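Local atomic coordinates of nisin leader peptide-processing serine protease NisP (Lactococcus lactis subsp. lactis, PDB entry 4MZD), a protein that acts as a subtilisin-like serine protease of nisin biosynthesis, removing the leader peptide from the nisin precursor, and also shows C-terminal autocleavage activity. Residues 97-102 and 187-192; 171-176 and 191-196; 324-329 and 333-338; 339-342 and 346-349. All coordinates share one frame; numbering follows the deposited sequence. Where two conformers were deposited one is given.

Interaction 1: 97-102 and 187-192; sequences GIIDSG and ARAIRR
Asp100 OD1, one residue beyond the Ile99 that packs on Ala189 and Ile190, is held by two nitrogens. The backbone N of Ser101 donates to OD1 at 2.7 Å, on the OD1 lone pair turned away from OD2 and with a bent N-H...O angle of 142°, and ND1 of His147 is also hydrogen-bonded to it. Asp100 and His147, with Ser353, are the predicted charge relay system. On the helix side of the strand the contact is purely apolar. The methyl of Ala189 points at the strand and sits against both branches of Ile99, with CB 3.8 Å from CG2 and 3.8 Å from CD1. The outer branch of Ile99 is fully extended (chi2 179°), which carries CD1 past that methyl onto the helix backbone, 3.6 Å from Ile190 N, and against Ile190 CG1 at 3.7 Å. Strand 169-174, helix 183-195 and strand 200-210 form a beta-alpha-beta crossover, and strand 95-100 lies between the two parallel strands it connects, so Ile99 is the side chain of the intervening strand on which the crossover helix rests. Ile190 starts away from the strand and, of its side chain, CG1 makes the contact; the side chain also packs on Ala231 and Ala235 of helix 222-238. On the other side of the sheet, Ile98 packs on Ala152 and Ile155 and Asp100 on Val151, all of helix 147-156.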
loop_
_atom_site.group_PDB
_atom_site.type_symbol
_atom_site.label_atom_id
_atom_site.label_comp_id
_atom_site.label_asym_id
_atom_site.label_seq_id
_atom_site.Cartn_x
_atom_site.Cartn_y
_atom_site.Cartn_z
ATOM N N GLY A 97 -3.090 3.225 -10.300
ATOM C CA GLY A 97 -4.180 2.294 -10.096
ATOM C C GLY A 97 -4.167 1.803 -8.662
ATOM O O GLY A 97 -3.163 1.261 -8.205
ATOM N N ILE A 98 -5.267 2.005 -7.946
ATOM C CA ILE A 98 -5.328 1.664 -6.532
ATOM C C ILE A 98 -6.117 0.376 -6.346
ATOM O O ILE A 98 -7.325 0.336 -6.604
ATOM C CB ILE A 98 -5.975 2.777 -5.691
ATOM C CG1 ILE A 98 -5.356 4.143 -5.994
ATOM C CG2 ILE A 98 -5.841 2.448 -4.203
ATOM C CD1 ILE A 98 -6.060 5.276 -5.265
ATOM N N ILE A 99 -5.425 -0.675 -5.916
ATOM C CA ILE A 99 -6.037 -1.982 -5.709
ATOM C C ILE A 99 -6.310 -2.105 -4.212
ATOM O O ILE A 99 -5.396 -2.304 -3.411
ATOM C CB ILE A 99 -5.103 -3.092 -6.210
ATOM C CG1 ILE A 99 -4.881 -2.932 -7.721
ATOM C CG2 ILE A 99 -5.678 -4.459 -5.881
ATOM C CD1 ILE A 99 -3.946 -3.969 -8.347
ATOM N N ASP A 100 -7.570 -1.927 -3.828
ATOM C CA ASP A 100 -7.895 -1.741 -2.422
ATOM C C ASP A 100 -9.398 -1.925 -2.221
ATOM O O ASP A 100 -10.042 -2.637 -2.995
ATOM C CB ASP A 100 -7.386 -0.371 -1.937
ATOM C CG ASP A 100 -6.978 -0.384 -0.479
ATOM O OD1 ASP A 100 -7.881 -0.515 0.370
ATOM O OD2 ASP A 100 -5.769 -0.243 -0.189
ATOM N N SER A 101 -9.969 -1.287 -1.205
ATOM C CA SER A 101 -11.381 -1.525 -0.900
ATOM C C SER A 101 -12.360 -0.643 -1.678
ATOM O O SER A 101 -13.540 -0.602 -1.338
ATOM C CB SER A 101 -11.652 -1.404 0.604
ATOM O OG SER A 101 -11.542 -0.066 1.050
ATOM N N GLY A 102 -11.887 0.037 -2.721
ATOM C CA GLY A 102 -12.725 0.957 -3.465
ATOM C C GLY A 102 -12.474 2.385 -3.031
ATOM O O GLY A 102 -11.466 2.682 -2.388
ATOM N N ALA A 187 -4.740 -10.631 -8.323
ATOM C CA ALA A 187 -4.040 -10.874 -9.581
ATOM C C ALA A 187 -4.827 -10.331 -10.771
ATOM O O ALA A 187 -4.259 -9.694 -11.657
ATOM C CB ALA A 187 -3.725 -12.367 -9.754
ATOM N N ARG A 188 -6.134 -10.563 -10.782
ATOM C CA ARG A 188 -6.983 -10.003 -11.834
ATOM C C ARG A 188 -6.930 -8.477 -11.826
ATOM O O ARG A 188 -6.917 -7.837 -12.877
ATOM C CB ARG A 188 -8.433 -10.483 -11.687
ATOM C CG ARG A 188 -8.678 -11.882 -12.228
ATOM C CD ARG A 188 -10.156 -12.251 -12.246
ATOM N NE ARG A 188 -10.720 -12.365 -10.905
ATOM C CZ ARG A 188 -11.759 -11.661 -10.462
ATOM N NH1 ARG A 188 -12.362 -10.786 -11.257
ATOM N NH2 ARG A 188 -12.199 -11.830 -9.222
ATOM N N ALA A 189 -6.911 -7.893 -10.633
ATOM C CA ALA A 189 -6.847 -6.439 -10.508
ATOM C C ALA A 189 -5.536 -5.874 -11.038
ATOM O O ALA A 189 -5.528 -4.817 -11.675
ATOM C CB ALA A 189 -7.060 -6.018 -9.060
ATOM N N ILE A 190 -4.428 -6.567 -10.777
ATOM C CA ILE A 190 -3.133 -6.127 -11.285
ATOM C C ILE A 190 -3.149 -6.098 -12.811
ATOM O O ILE A 190 -2.730 -5.122 -13.433
ATOM C CB ILE A 190 -1.997 -7.040 -10.779
ATOM C CG1 ILE A 190 -1.789 -6.849 -9.270
ATOM C CG2 ILE A 190 -0.711 -6.768 -11.552
ATOM C CD1 ILE A 190 -0.941 -7.947 -8.624
ATOM N N ARG A 191 -3.647 -7.171 -13.413
ATOM C CA ARG A 191 -3.720 -7.242 -14.870
ATOM C C ARG A 191 -4.604 -6.138 -15.438
ATOM O O ARG A 191 -4.252 -5.494 -16.430
ATOM C CB ARG A 191 -4.244 -8.606 -15.313
ATOM C CG ARG A 191 -3.315 -9.747 -14.979
ATOM C CD ARG A 191 -3.933 -11.072 -15.384
ATOM N NE ARG A 191 -3.107 -12.198 -14.968
ATOM C CZ ARG A 191 -2.127 -12.713 -15.701
ATOM N NH1 ARG A 191 -1.851 -12.205 -16.899
ATOM N NH2 ARG A 191 -1.421 -13.736 -15.232
ATOM N N ARG A 192 -5.754 -5.924 -14.808
ATOM C CA ARG A 192 -6.705 -4.916 -15.268
ATOM C C ARG A 192 -6.134 -3.505 -15.143
ATOM O O ARG A 192 -6.298 -2.675 -16.040
ATOM C CB ARG A 192 -8.013 -5.028 -14.482
ATOM C CG ARG A 192 -9.144 -4.152 -14.995
ATOM C CD ARG A 192 -9.608 -4.599 -16.378
ATOM N NE ARG A 192 -9.039 -3.780 -17.441
ATOM C CZ ARG A 192 -9.137 -4.071 -18.733
ATOM N NH1 ARG A 192 -9.761 -5.177 -19.118
ATOM N NH2 ARG A 192 -8.602 -3.267 -19.640
#

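Interaction 2: 171-176 and 191-196; sequences NIYRVF and RRAADD
Tyr173 and Asp196 each hold CG beside the backbone N, opposite the carbonyl carbon (chi1 -56° and -70°), and these settings send the phenol of the strand and the carboxylate of the helix end toward one another. The hydroxyl donates to Asp196 over 2.6 Å between OH and OD2, using the OD2 lone pair on the side away from OD1; OD2 lies at the ring edge, in its plane. One face of the ring is covered by Ala193, whose CB forms a CH-pi contact 4.0 Å from the centroid and 23° off the normal, displaced toward the rim near CE2. The Arg192 side chain crosses that of Tyr173 at about a right angle, its CG 3.9 Å from Tyr173 CE1. In the conformer given, one of two, the Arg192 chain folds back so that NH2 makes a salt bridge of 2.8 Å to Asp196 OD1, with a weak bond from NE to the same oxygen. This contact seats the C-terminal end of helix 183-195 on strand 169-174, the strand that opens the beta-alpha-beta crossover. Asn198, just beyond the helix, ties the joint further: its ND2 bonds both Tyr173 OH and the carbonyl of Ala193. In this conformer Asp196 divides its oxygens between phenol and guanidinium; the short bond is consistent with an ionised carboxylate polarising the phenol, and Arg192 may partly offset the negative charge of Asp196.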
loop_
_atom_site.group_PDB
_atom_site.type_symbol
_atom_site.label_atom_id
_atom_site.label_comp_id
_atom_site.label_asym_id
_atom_site.label_seq_id
_atom_site.Cartn_x
_atom_site.Cartn_y
_atom_site.Cartn_z
ATOM N N ASN A 171 -7.139 5.645 -10.595
ATOM C CA ASN A 171 -8.137 4.711 -11.087
ATOM C C ASN A 171 -8.315 3.614 -10.043
ATOM O O ASN A 171 -7.361 3.273 -9.348
ATOM C CB ASN A 171 -7.714 4.152 -12.443
ATOM C CG ASN A 171 -7.733 5.211 -13.530
ATOM O OD1 ASN A 171 -8.734 5.894 -13.728
ATOM N ND2 ASN A 171 -6.618 5.367 -14.217
ATOM N N ILE A 172 -9.526 3.084 -9.917
ATOM C CA ILE A 172 -9.930 2.340 -8.729
ATOM C C ILE A 172 -10.294 0.896 -9.035
ATOM O O ILE A 172 -11.185 0.629 -9.842
ATOM C CB ILE A 172 -11.151 3.025 -8.081
ATOM C CG1 ILE A 172 -10.872 4.515 -7.859
ATOM C CG2 ILE A 172 -11.572 2.308 -6.811
ATOM C CD1 ILE A 172 -9.692 4.790 -6.978
ATOM N N TYR A 173 -9.619 -0.027 -8.348
ATOM C CA TYR A 173 -9.816 -1.462 -8.541
ATOM C C TYR A 173 -10.159 -2.073 -7.191
ATOM O O TYR A 173 -9.315 -2.144 -6.298
ATOM C CB TYR A 173 -8.567 -2.091 -9.190
ATOM C CG TYR A 173 -8.279 -1.372 -10.480
ATOM C CD1 TYR A 173 -8.971 -1.691 -11.641
ATOM C CD2 TYR A 173 -7.397 -0.301 -10.521
ATOM C CE1 TYR A 173 -8.773 -0.980 -12.810
ATOM C CE2 TYR A 173 -7.192 0.416 -11.691
ATOM C CZ TYR A 173 -7.877 0.071 -12.829
ATOM O OH TYR A 173 -7.674 0.792 -13.983
ATOM N N ARG A 174 -11.419 -2.469 -7.027
ATOM C CA ARG A 174 -11.896 -2.917 -5.728
ATOM C C ARG A 174 -11.714 -4.418 -5.555
ATOM O O ARG A 174 -12.222 -5.211 -6.353
ATOM C CB ARG A 174 -13.365 -2.540 -5.527
ATOM C CG ARG A 174 -13.873 -2.870 -4.133
ATOM C CD ARG A 174 -15.172 -2.183 -3.759
ATOM N NE ARG A 174 -16.350 -2.762 -4.394
ATOM C CZ ARG A 174 -17.072 -3.769 -3.902
ATOM N NH1 ARG A 174 -18.145 -4.183 -4.562
ATOM N NH2 ARG A 174 -16.750 -4.347 -2.757
ATOM N N VAL A 175 -10.993 -4.790 -4.496
ATOM C CA VAL A 175 -10.740 -6.192 -4.175
ATOM C C VAL A 175 -11.150 -6.559 -2.748
ATOM O O VAL A 175 -10.905 -7.677 -2.303
ATOM C CB VAL A 175 -9.267 -6.604 -4.428
ATOM C CG1 VAL A 175 -8.905 -6.425 -5.895
ATOM C CG2 VAL A 175 -8.317 -5.836 -3.519
ATOM N N PHE A 176 -11.776 -5.630 -2.033
ATOM C CA PHE A 176 -12.346 -5.929 -0.722
ATOM C C PHE A 176 -13.792 -5.485 -0.691
ATOM O O PHE A 176 -14.148 -4.451 -1.268
ATOM C CB PHE A 176 -11.637 -5.181 0.411
ATOM C CG PHE A 176 -10.230 -5.636 0.669
ATOM C CD1 PHE A 176 -9.962 -6.636 1.596
ATOM C CD2 PHE A 176 -9.171 -5.054 -0.005
ATOM C CE1 PHE A 176 -8.665 -7.041 1.844
ATOM C CE2 PHE A 176 -7.875 -5.463 0.223
ATOM C CZ PHE A 176 -7.620 -6.456 1.155
ATOM N N ARG A 191 -3.647 -7.171 -13.413
ATOM C CA ARG A 191 -3.720 -7.242 -14.870
ATOM C C ARG A 191 -4.604 -6.138 -15.438
ATOM O O ARG A 191 -4.252 -5.494 -16.430
ATOM C CB ARG A 191 -4.244 -8.606 -15.313
ATOM C CG ARG A 191 -3.315 -9.747 -14.979
ATOM C CD ARG A 191 -3.933 -11.072 -15.384
ATOM N NE ARG A 191 -3.107 -12.198 -14.968
ATOM C CZ ARG A 191 -2.127 -12.713 -15.701
ATOM N NH1 ARG A 191 -1.851 -12.205 -16.899
ATOM N NH2 ARG A 191 -1.421 -13.736 -15.232
ATOM N N ARG A 192 -5.754 -5.924 -14.808
ATOM C CA ARG A 192 -6.705 -4.916 -15.268
ATOM C C ARG A 192 -6.134 -3.505 -15.143
ATOM O O ARG A 192 -6.298 -2.675 -16.040
ATOM C CB ARG A 192 -8.013 -5.028 -14.482
ATOM C CG ARG A 192 -9.144 -4.152 -14.995
ATOM C CD ARG A 192 -9.608 -4.599 -16.378
ATOM N NE ARG A 192 -9.039 -3.780 -17.441
ATOM C CZ ARG A 192 -9.137 -4.071 -18.733
ATOM N NH1 ARG A 192 -9.761 -5.177 -19.118
ATOM N NH2 ARG A 192 -8.602 -3.267 -19.640
ATOM N N ALA A 193 -5.467 -3.232 -14.028
ATOM C CA ALA A 193 -4.855 -1.927 -13.826
ATOM C C ALA A 193 -3.779 -1.663 -14.876
ATOM O O ALA A 193 -3.657 -0.546 -15.368
ATOM C CB ALA A 193 -4.283 -1.821 -12.426
ATOM N N ALA A 194 -2.999 -2.687 -15.216
ATOM C CA ALA A 194 -1.976 -2.551 -16.248
ATOM C C ALA A 194 -2.613 -2.359 -17.622
ATOM O O ALA A 194 -2.173 -1.516 -18.411
ATOM C CB ALA A 194 -1.057 -3.757 -16.244
ATOM N N ASP A 195 -3.658 -3.129 -17.906
ATOM C CA ASP A 195 -4.364 -2.998 -19.180
ATOM C C ASP A 195 -4.986 -1.616 -19.364
ATOM O O ASP A 195 -5.088 -1.128 -20.484
ATOM C CB ASP A 195 -5.426 -4.085 -19.326
ATOM C CG ASP A 195 -4.826 -5.439 -19.669
ATOM O OD1 ASP A 195 -3.719 -5.461 -20.239
ATOM O OD2 ASP A 195 -5.455 -6.474 -19.363
ATOM N N ASP A 196 -5.393 -0.992 -18.263
ATOM C CA ASP A 196 -5.991 0.337 -18.306
ATOM C C ASP A 196 -4.943 1.452 -18.385
ATOM O O ASP A 196 -5.293 2.632 -18.397
ATOM C CB ASP A 196 -6.892 0.571 -17.095
ATOM C CG ASP A 196 -8.164 -0.260 -17.117
ATOM O OD1 ASP A 196 -8.515 -0.836 -18.173
ATOM O OD2 ASP A 196 -8.823 -0.313 -16.053
#

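Interaction 3: 324-329 and 333-338; sequences DKFVSQ and LKDWLF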
loop_
_atom_site.group_PDB
_atom_site.type_symbol
_atom_site.label_atom_id
_atom_site.label_comp_id
_atom_site.label_asym_id
_atom_site.label_seq_id
_atom_site.Cartn_x
_atom_site.Cartn_y
_atom_site.Cartn_z
ATOM N N ASP A 324 -7.611 5.148 26.286
ATOM C CA ASP A 324 -8.086 6.371 26.925
ATOM C C ASP A 324 -6.998 7.436 27.011
ATOM O O ASP A 324 -7.221 8.593 26.659
ATOM C CB ASP A 324 -8.665 6.074 28.308
ATOM C CG ASP A 324 -9.948 5.273 28.233
ATOM O OD1 ASP A 324 -10.709 5.469 27.259
ATOM O OD2 ASP A 324 -10.193 4.448 29.135
ATOM N N LYS A 325 -5.822 7.040 27.479
ATOM C CA LYS A 325 -4.700 7.963 27.626
ATOM C C LYS A 325 -4.111 8.352 26.270
ATOM O O LYS A 325 -3.693 9.491 26.067
ATOM C CB LYS A 325 -3.625 7.347 28.529
ATOM C CG LYS A 325 -2.331 8.152 28.646
ATOM C CD LYS A 325 -1.419 7.600 29.740
ATOM C CE LYS A 325 -0.040 8.251 29.694
ATOM N NZ LYS A 325 0.849 7.770 30.794
ATOM N N PHE A 326 -4.064 7.394 25.349
ATOM C CA PHE A 326 -3.603 7.651 23.990
ATOM C C PHE A 326 -4.381 8.812 23.392
ATOM O O PHE A 326 -3.816 9.710 22.766
ATOM C CB PHE A 326 -3.784 6.388 23.138
ATOM C CG PHE A 326 -3.329 6.531 21.707
ATOM C CD1 PHE A 326 -1.978 6.563 21.389
ATOM C CD2 PHE A 326 -4.254 6.610 20.676
ATOM C CE1 PHE A 326 -1.568 6.692 20.075
ATOM C CE2 PHE A 326 -3.844 6.727 19.359
ATOM C CZ PHE A 326 -2.502 6.764 19.058
ATOM N N VAL A 327 -5.692 8.788 23.591
ATOM C CA VAL A 327 -6.555 9.817 23.047
ATOM C C VAL A 327 -6.537 11.076 23.916
ATOM O O VAL A 327 -6.313 12.173 23.414
ATOM C CB VAL A 327 -7.997 9.299 22.862
ATOM C CG1 VAL A 327 -8.915 10.417 22.395
ATOM C CG2 VAL A 327 -8.021 8.145 21.871
ATOM N N SER A 328 -6.752 10.926 25.219
ATOM C CA SER A 328 -6.874 12.097 26.086
ATOM C C SER A 328 -5.587 12.921 26.181
ATOM O O SER A 328 -5.637 14.134 26.391
ATOM C CB SER A 328 -7.355 11.700 27.483
ATOM O OG SER A 328 -6.313 11.103 28.230
ATOM N N GLN A 329 -4.438 12.270 26.030
ATOM C CA GLN A 329 -3.168 12.990 26.084
ATOM C C GLN A 329 -2.650 13.360 24.690
ATOM O O GLN A 329 -1.559 13.917 24.554
ATOM C CB GLN A 329 -2.116 12.205 26.876
ATOM C CG GLN A 329 -2.489 12.005 28.339
ATOM C CD GLN A 329 -1.366 11.405 29.167
ATOM O OE1 GLN A 329 -0.262 11.180 28.670
ATOM N NE2 GLN A 329 -1.644 11.143 30.439
ATOM N N LEU A 333 -1.961 12.545 17.690
ATOM C CA LEU A 333 -1.638 13.674 16.822
ATOM C C LEU A 333 -0.294 13.511 16.130
ATOM O O LEU A 333 -0.108 13.964 14.997
ATOM C CB LEU A 333 -1.645 14.981 17.614
ATOM C CG LEU A 333 -2.997 15.406 18.180
ATOM C CD1 LEU A 333 -2.817 16.463 19.254
ATOM C CD2 LEU A 333 -3.898 15.922 17.065
ATOM N N LYS A 334 0.649 12.882 16.825
ATOM C CA LYS A 334 1.971 12.644 16.264
ATOM C C LYS A 334 2.205 11.187 15.879
ATOM O O LYS A 334 3.081 10.903 15.071
ATOM C CB LYS A 334 3.058 13.099 17.236
ATOM C CG LYS A 334 3.037 14.587 17.512
ATOM C CD LYS A 334 4.264 15.033 18.291
ATOM C CE LYS A 334 4.491 14.176 19.524
ATOM N NZ LYS A 334 5.236 12.923 19.216
ATOM N N ASP A 335 1.431 10.272 16.460
ATOM C CA ASP A 335 1.678 8.841 16.278
ATOM C C ASP A 335 0.927 8.251 15.096
ATOM O O ASP A 335 1.397 7.297 14.467
ATOM C CB ASP A 335 1.253 8.055 17.518
ATOM C CG ASP A 335 2.182 8.238 18.698
ATOM O OD1 ASP A 335 3.124 9.056 18.631
ATOM O OD2 ASP A 335 1.922 7.566 19.716
ATOM N N TRP A 336 -0.269 8.774 14.835
ATOM C CA TRP A 336 -1.098 8.283 13.745
ATOM C C TRP A 336 -1.189 9.373 12.693
ATOM O O TRP A 336 -0.791 10.516 12.938
ATOM C CB TRP A 336 -2.473 7.842 14.248
ATOM C CG TRP A 336 -2.434 6.595 15.092
ATOM C CD1 TRP A 336 -1.328 5.867 15.443
ATOM C CD2 TRP A 336 -3.557 5.933 15.684
ATOM N NE1 TRP A 336 -1.700 4.797 16.219
ATOM C CE2 TRP A 336 -3.060 4.815 16.383
ATOM C CE3 TRP A 336 -4.938 6.174 15.687
ATOM C CZ2 TRP A 336 -3.894 3.942 17.080
ATOM C CZ3 TRP A 336 -5.764 5.307 16.383
ATOM C CH2 TRP A 336 -5.236 4.202 17.070
ATOM N N LEU A 337 -1.681 9.021 11.517
ATOM C CA LEU A 337 -1.701 9.997 10.449
ATOM C C LEU A 337 -3.121 10.292 9.978
ATOM O O LEU A 337 -4.023 9.454 10.000
ATOM C CB LEU A 337 -0.745 9.630 9.322
ATOM C CG LEU A 337 -1.077 8.330 8.618
ATOM C CD1 LEU A 337 -1.819 8.615 7.335
ATOM C CD2 LEU A 337 0.197 7.548 8.305
ATOM N N PHE A 338 -3.301 11.533 9.574
ATOM C CA PHE A 338 -4.607 12.095 9.286
ATOM C C PHE A 338 -4.878 11.970 7.793
ATOM O O PHE A 338 -4.108 12.467 6.976
ATOM C CB PHE A 338 -4.550 13.564 9.699
ATOM C CG PHE A 338 -5.875 14.248 9.771
ATOM C CD1 PHE A 338 -6.773 13.961 10.779
ATOM C CD2 PHE A 338 -6.193 15.226 8.853
ATOM C CE1 PHE A 338 -7.984 14.638 10.851
ATOM C CE2 PHE A 338 -7.397 15.899 8.915
ATOM C CZ PHE A 338 -8.286 15.615 9.921
#
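Phe326 drives its ring edge into the indole of Trp336, and this is the tight part of the contact. The Phe326 CZ atom stands above the middle of the indole, 3.4 Å from Trp336 CE2, and CE2 of Phe326 lies 3.6 Å from CZ2 of Trp336. The pair is edge-to-face, Phe326 supplying the edge, but tilted well short of perpendicular: the planes make 51° and the centroid of Phe326 is 4.5 Å from that of the six-membered indole ring. Phe326 CG stands opposite its own backbone N (chi1 -180°), which extends the ring outward from helix 316-328. Asp335 meets the same ring at its edge, with OD2 3.6 Å from CE1 of Phe326, a contact of a carboxylate with a ring C-H. The polar demand of that oxygen is met by ND2 of Asn317, near the start of the helix that carries Phe326. Phe318, edge-to-face, and Tyr331 also pack on the Phe326 ring, while Tyr350 meets the indole. The solvent side is much looser. Leu333, exposed, makes no contact with segment 324-329, although it touches Tyr348, and the exposed Gln329 ends the first segment without meeting the second. Trp336 itself is partly exposed and is the residue at which the chain leaves the short helix 332-335. What results is the end of helix 316-328 and the exit of helix 332-335 joined by an edge-to-face aromatic pair, at the entry to the hairpin 337-340/346-349 that leads, within the subtilase domain, toward Ser353, the predicted nucleophile.

Interaction 4: 339-342 and 346-349; sequences TTTN and YQYV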
loop_
_atom_site.group_PDB
_atom_site.type_symbol
_atom_site.label_atom_id
_atom_site.label_comp_id
_atom_site.label_asym_id
_atom_site.label_seq_id
_atom_site.Cartn_x
_atom_site.Cartn_y
_atom_site.Cartn_z
ATOM N N THR A 339 -5.970 11.307 7.433
ATOM C CA THR A 339 -6.256 11.082 6.027
ATOM C C THR A 339 -7.761 11.115 5.742
ATOM O O THR A 339 -8.592 11.165 6.660
ATOM C CB THR A 339 -5.604 9.786 5.531
ATOM O OG1 THR A 339 -5.574 9.789 4.098
ATOM C CG2 THR A 339 -6.347 8.575 6.049
ATOM N N THR A 340 -8.096 11.126 4.456
ATOM C CA THR A 340 -9.479 11.101 3.995
ATOM C C THR A 340 -10.136 9.761 4.292
ATOM O O THR A 340 -9.489 8.728 4.181
ATOM C CB THR A 340 -9.519 11.315 2.473
ATOM O OG1 THR A 340 -8.596 10.423 1.848
ATOM C CG2 THR A 340 -9.099 12.729 2.110
ATOM N N THR A 341 -11.416 9.756 4.644
ATOM C CA THR A 341 -12.103 8.478 4.805
ATOM C C THR A 341 -13.528 8.508 4.232
ATOM O O THR A 341 -13.997 9.546 3.749
ATOM C CB THR A 341 -12.028 7.960 6.256
ATOM O OG1 THR A 341 -12.428 6.584 6.298
ATOM C CG2 THR A 341 -12.889 8.801 7.175
ATOM N N ASN A 342 -14.200 7.358 4.261
ATOM C CA ASN A 342 -15.446 7.175 3.517
ATOM C C ASN A 342 -16.687 7.753 4.196
ATOM O O ASN A 342 -17.814 7.494 3.769
ATOM C CB ASN A 342 -15.655 5.705 3.142
ATOM C CG ASN A 342 -15.986 4.853 4.333
ATOM O OD1 ASN A 342 -15.760 5.257 5.467
ATOM N ND2 ASN A 342 -16.523 3.666 4.089
ATOM N N TYR A 346 -12.515 12.822 7.701
ATOM C CA TYR A 346 -11.132 12.423 7.972
ATOM C C TYR A 346 -11.049 11.474 9.147
ATOM O O TYR A 346 -11.969 11.385 9.955
ATOM C CB TYR A 346 -10.259 13.667 8.213
ATOM C CG TYR A 346 -10.442 14.630 7.076
ATOM C CD1 TYR A 346 -9.674 14.517 5.930
ATOM C CD2 TYR A 346 -11.443 15.594 7.104
ATOM C CE1 TYR A 346 -9.871 15.352 4.852
ATOM C CE2 TYR A 346 -11.654 16.429 6.026
ATOM C CZ TYR A 346 -10.871 16.300 4.896
ATOM O OH TYR A 346 -11.087 17.124 3.814
ATOM N N GLN A 347 -9.923 10.779 9.245
ATOM C CA GLN A 347 -9.680 9.865 10.344
ATOM C C GLN A 347 -8.183 9.709 10.543
ATOM O O GLN A 347 -7.412 9.798 9.587
ATOM C CB GLN A 347 -10.298 8.505 10.012
ATOM C CG GLN A 347 -10.117 7.437 11.060
ATOM C CD GLN A 347 -10.967 6.220 10.778
ATOM O OE1 GLN A 347 -12.054 6.328 10.209
ATOM N NE2 GLN A 347 -10.475 5.052 11.167
ATOM N N TYR A 348 -7.782 9.458 11.785
ATOM C CA TYR A 348 -6.423 9.037 12.096
ATOM C C TYR A 348 -6.267 7.543 11.892
ATOM O O TYR A 348 -7.078 6.756 12.385
ATOM C CB TYR A 348 -6.064 9.410 13.538
ATOM C CG TYR A 348 -5.673 10.863 13.656
ATOM C CD1 TYR A 348 -4.370 11.258 13.384
ATOM C CD2 TYR A 348 -6.604 11.845 13.998
ATOM C CE1 TYR A 348 -3.988 12.580 13.456
ATOM C CE2 TYR A 348 -6.226 13.180 14.082
ATOM C CZ TYR A 348 -4.920 13.541 13.804
ATOM O OH TYR A 348 -4.564 14.873 13.869
ATOM N N VAL A 349 -5.209 7.167 11.178
ATOM C CA VAL A 349 -4.942 5.780 10.815
ATOM C C VAL A 349 -3.461 5.468 11.022
ATOM O O VAL A 349 -2.648 6.361 11.266
ATOM C CB VAL A 349 -5.309 5.521 9.330
ATOM C CG1 VAL A 349 -6.786 5.804 9.087
ATOM C CG2 VAL A 349 -4.434 6.355 8.404
HETATM O O HOH W 1 -14.084 5.140 7.996
#
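The Tyr346 ring has the carbonyl of Thr339 at its edge, near the ring plane, with O 3.6 Å from CD1, while the methyl of Thr340 approaches obliquely, CG2 lying 3.9 Å from CE1. Beyond the two segments, Phe338 meets this ring with the planes only about 15° apart and His107 packs edge-to-face with it; Tyr346 OH is bonded to Asp109 OD2 and Asn160 ND2. The strands form a two-stranded antiparallel hairpin. Thr339 and Gln347 are the hydrogen-bonded pair of these two segments: Thr339 N reaches Gln347 O over 3.0 Å at 162°, and Gln347 N returns to Thr339 O over 2.9 Å. The same Thr339 O also receives a CA-H...O contact from Tyr346, 3.1 Å from its CA, in the neighbouring non-hydrogen-bonded pair Thr340-Tyr346. On the sheet face of Thr339 and Gln347, Thr339 turns OG1 away from its backbone N (chi1 -164°), toward Glu150 O and Gln154 NE2, while its methyl meets Val349, CG2 to CG2 at 3.8 Å. Thr341 continues this side: its CG2 lies 3.9 Å from Gln347 CB, and its OG1 bonds Glu150 OE2 and accepts a bond of 2.8 Å from a water also within reach of Asn342 OD1 and Gln347 OE1. Each threonine thus serves two ends. The methyls pack on Val349, the Tyr346 ring and Gln347 CB respectively, whereas all three hydroxyls bond to helix 147-156, that of Thr341 also taking the water, so polar bonds tie the hairpin to the helix of predicted catalytic His147.

How the interactions relate
Interactions 1 and 2 seat one element, helix 183-195, on neighbouring parallel strands of the central sheet, and their centres are 3 Å apart. The first is buried and apolar; the second, nearer the helix end and only partly buried, adds a short phenol-carboxylate bond. Interactions 3 and 4 share strand 337-340. Interaction 3, mostly buried yet centred about 22 Å from the chain centre, relies on aromatic packing, whereas interaction 4, largely buried apart from exposed Gln347, combines backbone pairing with threonine contacts. Interaction 1 contains the predicted catalytic Asp100, with interaction 2 close by, and the Val349 side chain of interaction 4 lies about 7 Å from those of His147 and Ser353.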